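Local coordinates for protein beta-glucuronidase (Dictyoglomus thermophilum, PDB 6XXW) that probably hydrolyses beta-D-glucuronides, releasing glucuronic acid, as a thermophile's member of glycosyl hydrolase family 2, at residues Thr450-Thr455 against Leu490-Glu495. Sequence-based numbering, arbitrary orientation.
Sequences TKASET and LREWYE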
ATOM      1  N   THR A 450     -27.862  -4.392  20.762  1.00 20.87           N
ATOM      2  CA  THR A 450     -28.387  -5.283  21.796  1.00 23.31           C
ATOM      3  C   THR A 450     -28.993  -6.536  21.165  1.00 24.19           C
ATOM      4  O   THR A 450     -29.420  -6.531  20.007  1.00 27.04           O
ATOM      5  CB  THR A 450     -29.460  -4.532  22.621  1.00 23.79           C
ATOM      6  OG1 THR A 450     -28.896  -3.345  23.191  1.00 23.25           O
ATOM      7  CG2 THR A 450     -30.039  -5.373  23.771  1.00 27.35           C
ATOM      8  N   LYS A 451     -29.021  -7.618  21.940  0.58 24.68           N
ATOM      9  CA  LYS A 451     -29.724  -8.828  21.533  0.58 25.05           C
ATOM     10  C   LYS A 451     -31.227  -8.570  21.450  0.58 25.19           C
ATOM     11  O   LYS A 451     -31.787  -7.788  22.224  0.58 24.05           O
ATOM     12  CB  LYS A 451     -29.411  -9.964  22.516  0.58 25.89           C
ATOM     13  CG  LYS A 451     -30.372 -11.138  22.464  0.58 33.71           C
ATOM     14  CD  LYS A 451     -29.808 -12.306  21.669  0.58 35.78           C
ATOM     15  CE  LYS A 451     -30.889 -13.342  21.422  0.58 35.62           C
ATOM     16  NZ  LYS A 451     -32.245 -12.711  21.458  0.58 21.88           N
ATOM     17  N   ALA A 452     -31.880  -9.232  20.487  1.00 22.08           N
ATOM     18  CA  ALA A 452     -33.307  -9.001  20.246  1.00 22.33           C
ATOM     19  C   ALA A 452     -34.145  -9.181  21.511  1.00 23.37           C
ATOM     20  O   ALA A 452     -35.016  -8.358  21.822  1.00 23.48           O
ATOM     21  CB  ALA A 452     -33.806  -9.941  19.150  1.00 24.95           C
ATOM     22  N   SER A 453     -33.888 -10.258  22.256  1.00 24.14           N
ATOM     23  CA  SER A 453     -34.690 -10.551  23.433  1.00 25.86           C
ATOM     24  C   SER A 453     -34.336  -9.668  24.619  1.00 29.38           C
ATOM     25  O   SER A 453     -35.053  -9.702  25.626  1.00 27.71           O
ATOM     26  CB  SER A 453     -34.534 -12.026  23.821  1.00 25.93           C
ATOM     27  OG  SER A 453     -33.201 -12.310  24.204  1.00 27.26           O
ATOM     28  N   GLU A 454     -33.262  -8.876  24.535  1.00 20.86           N
ATOM     29  CA  GLU A 454     -32.859  -8.060  25.671  1.00 25.74           C
ATOM     30  C   GLU A 454     -33.242  -6.592  25.551  1.00 23.89           C
ATOM     31  O   GLU A 454     -33.358  -5.927  26.587  1.00 23.37           O
ATOM     32  CB  GLU A 454     -31.348  -8.165  25.897  1.00 29.36           C
ATOM     33  CG  GLU A 454     -30.853  -9.607  25.962  1.00 35.63           C
ATOM     34  CD  GLU A 454     -29.487  -9.730  26.612  1.00 47.83           C
ATOM     35  OE1 GLU A 454     -28.590  -8.918  26.289  1.00 49.80           O
ATOM     36  OE2 GLU A 454     -29.300 -10.650  27.434  1.00 61.47           O
ATOM     37  N   THR A 455     -33.436  -6.057  24.343  1.00 19.88           N
ATOM     38  CA  THR A 455     -33.723  -4.631  24.248  1.00 18.94           C
ATOM     39  C   THR A 455     -35.104  -4.332  24.827  1.00 19.14           C
ATOM     40  O   THR A 455     -36.082  -5.021  24.533  1.00 17.87           O
ATOM     41  CB  THR A 455     -33.631  -4.105  22.808  1.00 19.61           C
ATOM     42  OG1 THR A 455     -34.182  -2.781  22.770  1.00 20.67           O
ATOM     43  CG2 THR A 455     -34.372  -5.004  21.801  1.00 19.14           C
ATOM     44  N   LEU A 490     -32.223 -12.664  12.916  1.00 20.23           N
ATOM     45  CA  LEU A 490     -33.214 -11.806  12.279  1.00 20.10           C
ATOM     46  C   LEU A 490     -34.619 -12.385  12.379  1.00 23.04           C
ATOM     47  O   LEU A 490     -35.584 -11.622  12.495  1.00 22.63           O
ATOM     48  CB  LEU A 490     -32.842 -11.548  10.820  1.00 17.37           C
ATOM     49  CG  LEU A 490     -31.565 -10.722  10.648  1.00 19.86           C
ATOM     50  CD1 LEU A 490     -31.218 -10.552   9.185  1.00 22.29           C
ATOM     51  CD2 LEU A 490     -31.710  -9.364  11.338  1.00 22.05           C
ATOM     52  N   ARG A 491     -34.760 -13.717  12.331  1.00 21.55           N
ATOM     53  CA  ARG A 491     -36.077 -14.315  12.547  1.00 24.10           C
ATOM     54  C   ARG A 491     -36.576 -14.057  13.961  1.00 20.88           C
ATOM     55  O   ARG A 491     -37.786 -13.907  14.179  1.00 23.28           O
ATOM     56  CB  ARG A 491     -36.041 -15.818  12.273  1.00 18.42           C
ATOM     57  CG  ARG A 491     -35.837 -16.164  10.791  1.00 21.00           C
ATOM     58  CD  ARG A 491     -36.110 -17.649  10.529  1.00 30.87           C
ATOM     59  NE  ARG A 491     -35.956 -17.976   9.112  1.00 33.79           N
ATOM     60  CZ  ARG A 491     -36.894 -17.766   8.190  1.00 31.75           C
ATOM     61  NH1 ARG A 491     -38.062 -17.244   8.533  1.00 40.44           N
ATOM     62  NH2 ARG A 491     -36.668 -18.089   6.927  1.00 33.79           N
ATOM     63  N   GLU A 492     -35.671 -13.995  14.937  1.00 20.39           N
ATOM     64  CA  GLU A 492     -36.113 -13.689  16.292  1.00 24.03           C
ATOM     65  C   GLU A 492     -36.535 -12.228  16.425  1.00 25.07           C
ATOM     66  O   GLU A 492     -37.484 -11.922  17.155  1.00 23.19           O
ATOM     67  CB  GLU A 492     -35.029 -14.029  17.313  1.00 22.38           C
ATOM     68  CG  GLU A 492     -35.584 -14.075  18.743  1.00 27.94           C
ATOM     69  CD  GLU A 492     -34.504 -14.078  19.804  1.00 40.98           C
ATOM     70  OE1 GLU A 492     -33.333 -13.842  19.449  1.00 40.75           O
ATOM     71  OE2 GLU A 492     -34.824 -14.317  20.992  1.00 40.62           O
ATOM     72  N   TRP A 493     -35.840 -11.301  15.752  1.00 19.94           N
ATOM     73  CA  TRP A 493     -36.321  -9.922  15.767  1.00 22.17           C
ATOM     74  C   TRP A 493     -37.738  -9.833  15.218  1.00 24.23           C
ATOM     75  O   TRP A 493     -38.587  -9.113  15.768  1.00 21.91           O
ATOM     76  CB  TRP A 493     -35.397  -9.007  14.964  1.00 19.90           C
ATOM     77  CG  TRP A 493     -34.116  -8.656  15.659  1.00 23.31           C
ATOM     78  CD1 TRP A 493     -32.919  -9.294  15.517  1.00 19.70           C
ATOM     79  CD2 TRP A 493     -33.895  -7.587  16.599  1.00 19.81           C
ATOM     80  NE1 TRP A 493     -31.962  -8.685  16.299  1.00 21.61           N
ATOM     81  CE2 TRP A 493     -32.536  -7.644  16.981  1.00 21.88           C
ATOM     82  CE3 TRP A 493     -34.714  -6.593  17.156  1.00 18.34           C
ATOM     83  CZ2 TRP A 493     -31.971  -6.743  17.886  1.00 17.93           C
ATOM     84  CZ3 TRP A 493     -34.146  -5.688  18.063  1.00 17.13           C
ATOM     85  CH2 TRP A 493     -32.791  -5.770  18.414  1.00 21.99           C
ATOM     86  N   TYR A 494     -38.013 -10.536  14.117  1.00 19.39           N
ATOM     87  CA  TYR A 494     -39.333 -10.402  13.517  1.00 22.05           C
ATOM     88  C   TYR A 494     -40.394 -11.095  14.359  1.00 26.08           C
ATOM     89  O   TYR A 494     -41.517 -10.592  14.486  1.00 26.42           O
ATOM     90  CB  TYR A 494     -39.366 -10.955  12.097  1.00 24.20           C
ATOM     91  CG  TYR A 494     -40.697 -10.641  11.455  1.00 26.85           C
ATOM     92  CD1 TYR A 494     -41.070  -9.322  11.219  1.00 24.35           C
ATOM     93  CD2 TYR A 494     -41.599 -11.649  11.135  1.00 30.64           C
ATOM     94  CE1 TYR A 494     -42.298  -9.011  10.660  1.00 24.74           C
ATOM     95  CE2 TYR A 494     -42.825 -11.352  10.563  1.00 31.41           C
ATOM     96  CZ  TYR A 494     -43.168 -10.030  10.333  1.00 32.97           C
ATOM     97  OH  TYR A 494     -44.382  -9.719   9.770  1.00 34.85           O
ATOM     98  N   GLU A 495     -40.052 -12.250  14.928  1.00 24.07           N
ATOM     99  CA  GLU A 495     -40.996 -12.995  15.754  1.00 30.08           C
ATOM    100  C   GLU A 495     -41.384 -12.209  17.001  1.00 28.13           C
ATOM    101  O   GLU A 495     -42.537 -12.269  17.445  1.00 28.90           O
ATOM    102  CB  GLU A 495     -40.384 -14.348  16.128  1.00 29.33           C
ATOM    103  CG  GLU A 495     -41.160 -15.170  17.155  1.00 38.87           C
ATOM    104  CD  GLU A 495     -42.602 -15.454  16.738  1.00 54.58           C
ATOM    105  OE1 GLU A 495     -43.496 -15.415  17.614  1.00 61.68           O
ATOM    106  OE2 GLU A 495     -42.843 -15.721  15.540  1.00 55.95           O
TER
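Ala-452 and Trp-493 form a CH-pi contact joining a loop of the TIM barrel to one of its outer helices. The loop follows strand 444-448; in sequence, helix 482-497 comes between strands 463-467 and 501-505. The methyl of Ala-452 is 3.4 Å from the centroid of the indole five-membered ring, on a line only 11° off the ring normal, which establishes a face contact. Trp-493 CG lies anti to its own carbonyl carbon (chi1 -76°), and this rotation carries the indole from the helix against the loop, one face turned to the Ala-452 methyl. The Trp-493 side chain also touches Ile-464 and Val-466 of one strand and Ile-501 of another, so it fills a junction between loop, helix and barrel wall. With an alanine in place of Trp-493, the Ala-452 methyl would probably lose its aromatic platform and a gap would open between the loop and those strands.

The six-membered ring meets the loop less squarely: CG2 of Thr-455 comes to 3.8 Å from Trp-493 CZ3, obliquely. The loop segment is folded back on itself, since Lys-451 O accepts from both Glu-454 N (2.9 Å) and Thr-455 N (3.2 Å), which brings Thr-455 round to this ring. Thr-455 OG1 hydrogen-bonds with Glu-448 OE2.

Nearer solvent, Lys-451 and Glu-492 form a salt bridge, their side chains crossing at about a right angle. In the conformer described, Lys-451 NZ is 2.5 Å from Glu-492 OE1, on its syn side and 30° out of the carboxylate plane; the lysine has a second conformer and the length is too short to be trusted, so this detail is doubtful.

Thr-450 OG1 hydrogen-bonds with Thr-419 OG1 and with a bound Tris, probably from the crystallisation liquor, which may mark a pocket. The carbonyl oxygen of Thr-450, which accepts from Arg-468 NH2, lies at the indole edge, near the ring plane, with Thr-450 O 3.3 Å from Trp-493 CZ2.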